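Putative HTH-type transcriptional regulator PF0864 (Pyrococcus furiosus, PDB 2IA0) probably binds specific DNA sequences as a transcriptional regulator of the AsnC family, pairing a winged helix-turn-helix region with a dimeric alpha+beta barrel domain. Local coordinates at residues A[63-77]-A[159-171]. Numbering follows the deposited sequence.
Sequences RYTIILGEQLKPKHL and KKGEDLTGFLAEV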
loop_
_atom_site.group_PDB
_atom_site.type_symbol
_atom_site.label_atom_id
_atom_site.label_comp_id
_atom_site.label_asym_id
_atom_site.label_seq_id
_atom_site.Cartn_x
_atom_site.Cartn_y
_atom_site.Cartn_z
ATOM N N ARG A 63 10.949 6.582 -5.998
ATOM C CA ARG A 63 11.332 5.275 -6.525
ATOM C C ARG A 63 10.392 4.888 -7.642
ATOM O O ARG A 63 9.255 5.297 -7.624
ATOM C CB ARG A 63 11.256 4.227 -5.396
ATOM C CG ARG A 63 11.822 2.850 -5.722
ATOM C CD ARG A 63 12.410 2.200 -4.465
ATOM N NE ARG A 63 11.352 1.672 -3.616
ATOM C CZ ARG A 63 10.613 0.620 -3.955
ATOM N NH1 ARG A 63 10.832 -0.001 -5.111
ATOM N NH2 ARG A 63 9.659 0.190 -3.149
ATOM N N TYR A 64 10.889 4.113 -8.604
ATOM C CA TYR A 64 10.118 3.519 -9.673
ATOM C C TYR A 64 9.910 2.057 -9.328
ATOM O O TYR A 64 10.857 1.368 -8.938
ATOM C CB TYR A 64 10.903 3.615 -10.998
ATOM C CG TYR A 64 11.011 5.034 -11.559
ATOM C CD1 TYR A 64 10.228 5.437 -12.638
ATOM C CD2 TYR A 64 11.886 5.977 -10.979
ATOM C CE1 TYR A 64 10.320 6.783 -13.156
ATOM C CE2 TYR A 64 11.995 7.293 -11.469
ATOM C CZ TYR A 64 11.209 7.690 -12.538
ATOM O OH TYR A 64 11.331 8.976 -13.004
ATOM N N THR A 65 8.680 1.561 -9.486
ATOM C CA THR A 65 8.408 0.166 -9.177
ATOM C C THR A 65 7.361 -0.469 -10.137
ATOM O O THR A 65 6.820 0.194 -11.037
ATOM C CB THR A 65 8.063 0.001 -7.646
ATOM O OG1 THR A 65 7.969 -1.391 -7.296
ATOM C CG2 THR A 65 6.781 0.707 -7.295
ATOM N N ILE A 66 7.127 -1.762 -9.979
ATOM C CA ILE A 66 6.066 -2.439 -10.713
ATOM C C ILE A 66 4.978 -2.958 -9.765
ATOM O O ILE A 66 5.178 -3.090 -8.555
ATOM C CB ILE A 66 6.591 -3.600 -11.596
ATOM C CG1 ILE A 66 7.316 -4.624 -10.720
ATOM C CG2 ILE A 66 7.450 -3.061 -12.775
ATOM C CD1 ILE A 66 7.278 -6.023 -11.275
ATOM N N ILE A 67 3.808 -3.190 -10.345
ATOM C CA ILE A 67 2.650 -3.716 -9.651
ATOM C C ILE A 67 2.472 -5.097 -10.230
ATOM O O ILE A 67 2.473 -5.257 -11.448
ATOM C CB ILE A 67 1.410 -2.816 -9.911
ATOM C CG1 ILE A 67 1.500 -1.568 -9.030
ATOM C CG2 ILE A 67 0.082 -3.564 -9.611
ATOM C CD1 ILE A 67 0.815 -0.405 -9.612
ATOM N N LEU A 68 2.358 -6.096 -9.367
ATOM C CA LEU A 68 2.252 -7.492 -9.816
ATOM C C LEU A 68 0.817 -7.879 -10.208
ATOM O O LEU A 68 -0.144 -7.314 -9.698
ATOM C CB LEU A 68 2.795 -8.436 -8.743
ATOM C CG LEU A 68 4.306 -8.390 -8.511
ATOM C CD1 LEU A 68 4.732 -9.475 -7.583
ATOM C CD2 LEU A 68 5.044 -8.507 -9.826
ATOM N N GLY A 69 0.682 -8.828 -11.129
ATOM C CA GLY A 69 -0.639 -9.226 -11.646
ATOM C C GLY A 69 -1.263 -10.323 -10.809
ATOM O O GLY A 69 -0.620 -10.862 -9.915
ATOM N N GLU A 70 -2.508 -10.687 -11.101
ATOM C CA GLU A 70 -3.238 -11.568 -10.179
ATOM C C GLU A 70 -2.649 -12.963 -9.934
ATOM O O GLU A 70 -2.959 -13.571 -8.914
ATOM C CB GLU A 70 -4.760 -11.565 -10.427
ATOM C CG GLU A 70 -5.337 -12.506 -11.489
ATOM C CD GLU A 70 -6.833 -12.797 -11.217
ATOM O OE1 GLU A 70 -7.429 -12.089 -10.365
ATOM O OE2 GLU A 70 -7.414 -13.732 -11.831
ATOM N N GLN A 71 -1.763 -13.429 -10.817
ATOM C CA GLN A 71 -0.996 -14.676 -10.609
ATOM C C GLN A 71 -0.089 -14.628 -9.386
ATOM O O GLN A 71 0.252 -15.679 -8.821
ATOM C CB GLN A 71 -0.093 -14.993 -11.808
ATOM C CG GLN A 71 -0.806 -15.216 -13.118
ATOM C CD GLN A 71 -1.007 -13.932 -13.912
ATOM O OE1 GLN A 71 -0.962 -12.815 -13.361
ATOM N NE2 GLN A 71 -1.231 -14.085 -15.224
ATOM N N LEU A 72 0.354 -13.433 -8.998
ATOM C CA LEU A 72 1.275 -13.340 -7.870
ATOM C C LEU A 72 0.685 -12.582 -6.695
ATOM O O LEU A 72 1.308 -12.516 -5.633
ATOM C CB LEU A 72 2.613 -12.718 -8.282
ATOM C CG LEU A 72 3.664 -13.553 -9.012
ATOM C CD1 LEU A 72 3.418 -13.438 -10.460
ATOM C CD2 LEU A 72 5.063 -13.043 -8.716
ATOM N N LYS A 73 -0.500 -12.007 -6.878
ATOM C CA LYS A 73 -1.241 -11.412 -5.758
ATOM C C LYS A 73 -1.829 -12.470 -4.812
ATOM O O LYS A 73 -2.315 -13.512 -5.273
ATOM C CB LYS A 73 -2.392 -10.562 -6.278
ATOM C CG LYS A 73 -1.969 -9.228 -6.824
ATOM C CD LYS A 73 -3.149 -8.269 -6.822
ATOM C CE LYS A 73 -4.262 -8.657 -7.785
ATOM N NZ LYS A 73 -5.379 -7.659 -7.620
ATOM N N PRO A 74 -1.819 -12.204 -3.487
ATOM C CA PRO A 74 -2.616 -13.056 -2.568
ATOM C C PRO A 74 -4.126 -12.919 -2.836
ATOM O O PRO A 74 -4.626 -11.803 -3.065
ATOM C CB PRO A 74 -2.257 -12.504 -1.183
ATOM C CG PRO A 74 -1.874 -11.074 -1.421
ATOM C CD PRO A 74 -1.114 -11.134 -2.754
ATOM N N LYS A 75 -4.851 -14.029 -2.828
ATOM C CA LYS A 75 -6.272 -13.976 -3.182
ATOM C C LYS A 75 -7.160 -13.542 -2.011
ATOM O O LYS A 75 -8.281 -13.068 -2.215
ATOM C CB LYS A 75 -6.746 -15.329 -3.718
ATOM C CG LYS A 75 -5.969 -15.854 -4.929
ATOM C CD LYS A 75 -6.565 -17.193 -5.387
ATOM C CE LYS A 75 -6.113 -18.361 -4.468
ATOM N NZ LYS A 75 -7.198 -19.385 -4.142
ATOM N N HIS A 76 -6.657 -13.731 -0.790
ATOM C CA HIS A 76 -7.402 -13.470 0.435
ATOM C C HIS A 76 -6.525 -12.697 1.379
ATOM O O HIS A 76 -5.429 -13.123 1.727
ATOM C CB HIS A 76 -7.929 -14.767 1.069
ATOM C CG HIS A 76 -9.006 -15.403 0.246
ATOM N ND1 HIS A 76 -8.936 -16.703 -0.207
ATOM C CD2 HIS A 76 -10.136 -14.878 -0.292
ATOM C CE1 HIS A 76 -9.997 -16.965 -0.951
ATOM N NE2 HIS A 76 -10.738 -15.874 -1.022
ATOM N N LEU A 77 -7.031 -11.535 1.755
ATOM C CA LEU A 77 -6.312 -10.586 2.559
ATOM C C LEU A 77 -7.104 -10.358 3.864
ATOM O O LEU A 77 -8.341 -10.519 3.904
ATOM C CB LEU A 77 -6.145 -9.312 1.739
ATOM C CG LEU A 77 -4.893 -8.441 1.836
ATOM C CD1 LEU A 77 -3.684 -9.125 1.249
ATOM C CD2 LEU A 77 -5.151 -7.137 1.121
ATOM N N LYS A 159 -12.337 -0.954 -2.562
ATOM C CA LYS A 159 -13.053 0.044 -3.358
ATOM C C LYS A 159 -12.135 1.156 -3.912
ATOM O O LYS A 159 -12.301 1.557 -5.054
ATOM C CB LYS A 159 -14.259 0.597 -2.569
ATOM C CG LYS A 159 -15.296 -0.516 -2.093
ATOM C CD LYS A 159 -16.389 -0.812 -3.168
ATOM C CE LYS A 159 -17.531 -1.781 -2.686
ATOM N NZ LYS A 159 -18.392 -1.398 -1.470
ATOM N N LYS A 160 -11.195 1.645 -3.096
ATOM C CA LYS A 160 -10.130 2.579 -3.494
ATOM C C LYS A 160 -8.816 1.962 -3.038
ATOM O O LYS A 160 -8.752 1.395 -1.953
ATOM C CB LYS A 160 -10.282 3.947 -2.822
ATOM C CG LYS A 160 -9.480 5.074 -3.488
ATOM C CD LYS A 160 -9.360 6.328 -2.589
ATOM C CE LYS A 160 -8.849 7.544 -3.415
ATOM N NZ LYS A 160 -9.311 8.864 -2.846
ATOM N N GLY A 161 -7.785 2.057 -3.885
ATOM C CA GLY A 161 -6.470 1.456 -3.651
ATOM C C GLY A 161 -6.318 -0.031 -3.986
ATOM O O GLY A 161 -5.523 -0.716 -3.349
ATOM N N GLU A 162 -7.062 -0.554 -4.961
ATOM C CA GLU A 162 -6.957 -1.992 -5.283
ATOM C C GLU A 162 -5.552 -2.495 -5.685
ATOM O O GLU A 162 -5.176 -3.636 -5.390
ATOM C CB GLU A 162 -8.018 -2.445 -6.290
ATOM C CG GLU A 162 -8.324 -1.499 -7.449
ATOM C CD GLU A 162 -9.316 -2.124 -8.449
ATOM O OE1 GLU A 162 -9.196 -1.853 -9.669
ATOM O OE2 GLU A 162 -10.215 -2.896 -8.016
ATOM N N ASP A 163 -4.762 -1.635 -6.317
ATOM C CA ASP A 163 -3.410 -2.025 -6.679
ATOM C C ASP A 163 -2.391 -2.109 -5.527
ATOM O O ASP A 163 -1.262 -2.510 -5.769
ATOM C CB ASP A 163 -2.913 -1.200 -7.867
ATOM C CG ASP A 163 -3.781 -1.392 -9.089
ATOM O OD1 ASP A 163 -4.173 -2.563 -9.383
ATOM O OD2 ASP A 163 -4.098 -0.378 -9.744
ATOM N N LEU A 164 -2.800 -1.767 -4.296
ATOM C CA LEU A 164 -1.999 -2.005 -3.049
ATOM C C LEU A 164 -1.436 -3.417 -2.943
ATOM O O LEU A 164 -0.269 -3.600 -2.605
ATOM C CB LEU A 164 -2.826 -1.688 -1.770
ATOM C CG LEU A 164 -2.505 -2.247 -0.348
ATOM C CD1 LEU A 164 -2.845 -1.244 0.760
ATOM C CD2 LEU A 164 -3.184 -3.635 -0.002
ATOM N N THR A 165 -2.265 -4.418 -3.228
ATOM C CA THR A 165 -1.843 -5.810 -3.051
ATOM C C THR A 165 -0.902 -6.333 -4.164
ATOM O O THR A 165 -0.045 -7.180 -3.905
ATOM C CB THR A 165 -3.043 -6.758 -2.731
ATOM O OG1 THR A 165 -2.624 -8.136 -2.783
ATOM C CG2 THR A 165 -4.197 -6.501 -3.687
ATOM N N GLY A 166 -1.037 -5.795 -5.375
ATOM C CA GLY A 166 -0.020 -5.954 -6.406
ATOM C C GLY A 166 1.279 -5.216 -6.097
ATOM O O GLY A 166 2.361 -5.664 -6.452
ATOM N N PHE A 167 1.184 -4.067 -5.456
ATOM C CA PHE A 167 2.380 -3.374 -5.000
ATOM C C PHE A 167 3.158 -4.116 -3.865
ATOM O O PHE A 167 4.383 -4.246 -3.929
ATOM C CB PHE A 167 2.036 -1.925 -4.607
ATOM C CG PHE A 167 3.188 -1.183 -4.003
ATOM C CD1 PHE A 167 4.304 -0.847 -4.783
ATOM C CD2 PHE A 167 3.183 -0.851 -2.641
ATOM C CE1 PHE A 167 5.404 -0.180 -4.211
ATOM C CE2 PHE A 167 4.255 -0.190 -2.065
ATOM C CZ PHE A 167 5.377 0.148 -2.855
ATOM N N LEU A 168 2.441 -4.590 -2.840
ATOM C CA LEU A 168 3.045 -5.202 -1.657
ATOM C C LEU A 168 3.355 -6.692 -1.837
ATOM O O LEU A 168 4.125 -7.267 -1.045
ATOM C CB LEU A 168 2.124 -5.016 -0.426
ATOM C CG LEU A 168 1.858 -3.600 0.081
ATOM C CD1 LEU A 168 0.811 -3.574 1.200
ATOM C CD2 LEU A 168 3.139 -2.918 0.527
ATOM N N ALA A 169 2.739 -7.315 -2.840
ATOM C CA ALA A 169 2.928 -8.744 -3.124
ATOM C C ALA A 169 4.403 -9.064 -3.189
ATOM O O ALA A 169 5.169 -8.396 -3.892
ATOM C CB ALA A 169 2.254 -9.134 -4.452
ATOM N N GLU A 170 4.815 -10.070 -2.441
ATOM C CA GLU A 170 6.207 -10.457 -2.468
ATOM C C GLU A 170 6.412 -11.610 -3.437
ATOM O O GLU A 170 5.518 -12.428 -3.643
ATOM C CB GLU A 170 6.715 -10.774 -1.062
ATOM C CG GLU A 170 8.132 -10.261 -0.806
ATOM N N VAL A 171 7.591 -11.633 -4.051
ATOM C CA VAL A 171 7.978 -12.659 -5.008
ATOM C C VAL A 171 9.368 -13.223 -4.650
ATOM O O VAL A 171 9.490 -14.211 -3.920
ATOM C CB VAL A 171 7.984 -12.121 -6.485
ATOM C CG1 VAL A 171 8.500 -10.703 -6.556
ATOM C CG2 VAL A 171 8.834 -13.017 -7.374
HETATM O O HOH W 1 6.441 -3.172 -5.534
#
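The short C-terminal helix 164-168 packs in a buried contact against the linker strand 63-68 and the loop 69-75, between the helix-turn-helix region and the alpha+beta barrel domain. L68 N donates a nearly straight hydrogen bond (175°) to G166 O, 2.9 Å long. The donor sits above the carbonyl plane. G166 lies tight against strand 63-68: a side chain here would clash with L68 O and I67 CG2. K73 lies across the same residue, its CD 3.6 Å from G166 N and 3.7 Å from T165 CG2. Replacing K73 by alanine removes this aliphatic cover and would probably open a gap over G166 and the T165 methyl. P74 CG rests 3.3 Å from T165 OG1, a buried hydroxyl with no polar partner in the model. Past the helix end, A169 CB touches L72 O, and V171 CB meets L72 CD2 at 3.8 Å. On the strand, T65 CG2 meets the F167 ring at its edge, 3.5 Å from CE1. With chi1 near 175°, F167 turns its ring away from its own N and out to T65. A water donates to both T65 OG1 and F167 O and bridges strand to helix. T65 OG1 also hydrogen-bonds K27 O of the second subunit. Residues 63-67 pair antiparallel with a strand of that subunit, and R63 and D163 each form a salt bridge to it, with D163 and R63 of the second subunit respectively. Within the chain, L168 rests on L111 of strand 110-116 and L164 on L124 of strand 120-127, so the helix lies between strand 63-68 and the barrel sheet.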